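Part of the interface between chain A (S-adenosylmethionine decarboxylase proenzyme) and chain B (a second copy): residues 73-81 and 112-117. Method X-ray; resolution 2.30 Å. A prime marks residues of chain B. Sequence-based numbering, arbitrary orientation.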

# COMPACT_ATOMS: atom_id res chain seq x y z
N GLU A 73 6.20 -8.81 18.40
CA GLU A 73 7.29 -9.71 18.79
C GLU A 73 8.61 -9.38 18.13
O GLU A 73 9.66 -9.80 18.61
CB GLU A 73 6.93 -11.17 18.49
CG GLU A 73 6.92 -11.52 17.00
CD GLU A 73 5.56 -11.31 16.34
OE1 GLU A 73 4.91 -10.28 16.62
OE2 GLU A 73 5.16 -12.16 15.52
N HIS A 74 8.56 -8.64 17.02
CA HIS A 74 9.77 -8.26 16.29
C HIS A 74 10.06 -6.77 16.38
O HIS A 74 11.01 -6.28 15.75
CB HIS A 74 9.64 -8.65 14.81
CG HIS A 74 9.64 -10.12 14.57
ND1 HIS A 74 8.56 -10.79 14.01
CD2 HIS A 74 10.57 -11.06 14.82
CE1 HIS A 74 8.84 -12.08 13.93
NE2 HIS A 74 10.06 -12.27 14.41
N GLY A 75 9.27 -6.04 17.17
CA GLY A 75 9.47 -4.61 17.29
C GLY A 75 9.46 -3.99 15.91
O GLY A 75 10.15 -3.01 15.63
N LEU A 76 8.64 -4.56 15.04
CA LEU A 76 8.57 -4.12 13.66
C LEU A 76 7.22 -3.63 13.16
O LEU A 76 6.17 -4.18 13.50
CB LEU A 76 9.03 -5.25 12.74
CG LEU A 76 8.77 -5.06 11.24
CD1 LEU A 76 9.76 -4.05 10.69
CD2 LEU A 76 8.89 -6.39 10.52
N ALA A 77 7.29 -2.59 12.34
CA ALA A 77 6.11 -2.00 11.71
C ALA A 77 6.49 -1.62 10.28
O ALA A 77 7.50 -0.97 10.05
CB ALA A 77 5.66 -0.75 12.49
N THR A 78 5.68 -2.03 9.32
CA THR A 78 5.93 -1.70 7.92
C THR A 78 4.90 -0.66 7.52
O THR A 78 3.68 -0.91 7.57
CB THR A 78 5.85 -2.96 7.03
OG1 THR A 78 4.65 -3.68 7.32
CG2 THR A 78 7.06 -3.85 7.29
N VAL A 79 5.39 0.50 7.12
CA VAL A 79 4.54 1.64 6.78
C VAL A 79 4.58 2.11 5.32
O VAL A 79 5.62 2.10 4.67
CB VAL A 79 4.92 2.85 7.65
CG1 VAL A 79 3.90 3.96 7.48
CG2 VAL A 79 5.04 2.41 9.12
N ASP A 80 3.43 2.55 4.82
CA ASP A 80 3.33 3.08 3.47
C ASP A 80 2.56 4.39 3.49
O ASP A 80 1.46 4.46 4.04
CB ASP A 80 2.57 2.11 2.54
CG ASP A 80 3.40 0.91 2.13
OD1 ASP A 80 3.56 0.70 0.91
OD2 ASP A 80 3.87 0.17 3.03
N VAL A 81 3.14 5.42 2.89
CA VAL A 81 2.47 6.71 2.78
C VAL A 81 2.52 7.07 1.31
O VAL A 81 3.56 7.46 0.80
CB VAL A 81 3.13 7.81 3.63
CG1 VAL A 81 2.44 9.15 3.36
CG2 VAL A 81 3.00 7.47 5.10
N GLU B 112 11.46 -6.86 -0.09
CA GLU B 112 11.22 -7.85 0.96
C GLU B 112 11.00 -6.94 2.15
O GLU B 112 11.90 -6.18 2.51
CB GLU B 112 12.45 -8.73 1.18
CG GLU B 112 12.91 -9.50 -0.04
CD GLU B 112 13.99 -10.52 0.28
OE1 GLU B 112 15.02 -10.13 0.88
OE2 GLU B 112 13.81 -11.71 -0.06
N ARG B 113 9.82 -6.99 2.75
CA ARG B 113 9.52 -6.12 3.88
C ARG B 113 9.70 -6.82 5.23
O ARG B 113 9.05 -7.83 5.50
CB ARG B 113 8.07 -5.59 3.80
CG ARG B 113 7.62 -4.95 2.47
CD ARG B 113 8.23 -3.59 2.19
NE ARG B 113 7.99 -2.57 3.22
CZ ARG B 113 6.95 -1.74 3.26
NH1 ARG B 113 6.00 -1.79 2.34
NH2 ARG B 113 6.88 -0.83 4.23
N GLY B 114 10.59 -6.29 6.06
CA GLY B 114 10.81 -6.85 7.38
C GLY B 114 11.71 -8.06 7.43
O GLY B 114 11.26 -9.19 7.22
N ILE B 115 12.98 -7.82 7.73
CA ILE B 115 13.95 -8.90 7.82
C ILE B 115 14.23 -9.26 9.27
O ILE B 115 14.63 -8.40 10.07
CB ILE B 115 15.26 -8.51 7.10
CG1 ILE B 115 14.95 -8.21 5.63
CG2 ILE B 115 16.28 -9.64 7.20
CD1 ILE B 115 16.17 -7.94 4.78
N VAL B 116 14.00 -10.52 9.62
CA VAL B 116 14.21 -11.00 10.98
C VAL B 116 15.12 -12.22 11.04
O VAL B 116 15.17 -13.03 10.11
CB VAL B 116 12.85 -11.34 11.65
CG1 VAL B 116 11.96 -10.10 11.69
CG2 VAL B 116 12.14 -12.44 10.88
N GLU B 117 15.85 -12.34 12.15
CA GLU B 117 16.78 -13.44 12.38
C GLU B 117 16.09 -14.79 12.51
O GLU B 117 14.94 -14.87 12.94
CB GLU B 117 17.60 -13.17 13.64
CG GLU B 117 18.52 -11.94 13.59
CD GLU B 117 19.52 -11.98 12.45
OE1 GLU B 117 19.82 -13.09 11.95
OE2 GLU B 117 20.02 -10.90 12.05

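The two strands, 76-81 and 112-116 of the second copy, run nearly antiparallel (166°), but their axes come no closer than 7.5 Å. That spacing is too wide for backbone-to-backbone pairing, and every hydrogen bond between the stretches has the side chain of Arg113′ as donor. Together the stretches bury 326 Å², both sides summed.

Arg113′ contributes most, with 84 Å² covered. Its CA-to-CB bond points toward the other strand, and chi1 to chi3 all lie in the m well, folding the chain so that the guanidinium meets the strand at Val79 and Asp80. Arg113′ NH1 donates to Asp80 OD2 at 3.0 Å with an N-H...acceptor angle of 163°, the best-aligned bond here and part of a salt bridge. Arg113′ NH2 donates to the backbone Val79 O at 3.2 Å (140°) and makes a weak bond to Asp80 OD2 at 3.4 Å (138°). Both acceptors lie at the guanidinium edge, near its plane, as its N-H groups require. They sit 3.1 Å apart, Val79 O to Asp80 OD2, so the cation is well placed to offset their mutual repulsion. Thr78 covers one face, its CB 3.7 Å from Arg113′ NH2. The CA-to-CB bond of Asp80 points sideways, yet the end of its side chain comes nearer, with chi1 at -75°.

Val116′, with 55 Å² covered, closes the other end through an apolar contact. Val116′ CG1 lies 3.8 Å from the centroid of the His74 ring and 21° off the ring normal, a CH-pi arrangement over the face.

Between these anchors, Leu76 CD2 packs 3.7 Å from Gly114′ CA. An ideal CB on Gly114′ would fall 2.7 Å from Leu76 CD2, a clash, and the positive phi (81°) independently favours glycine.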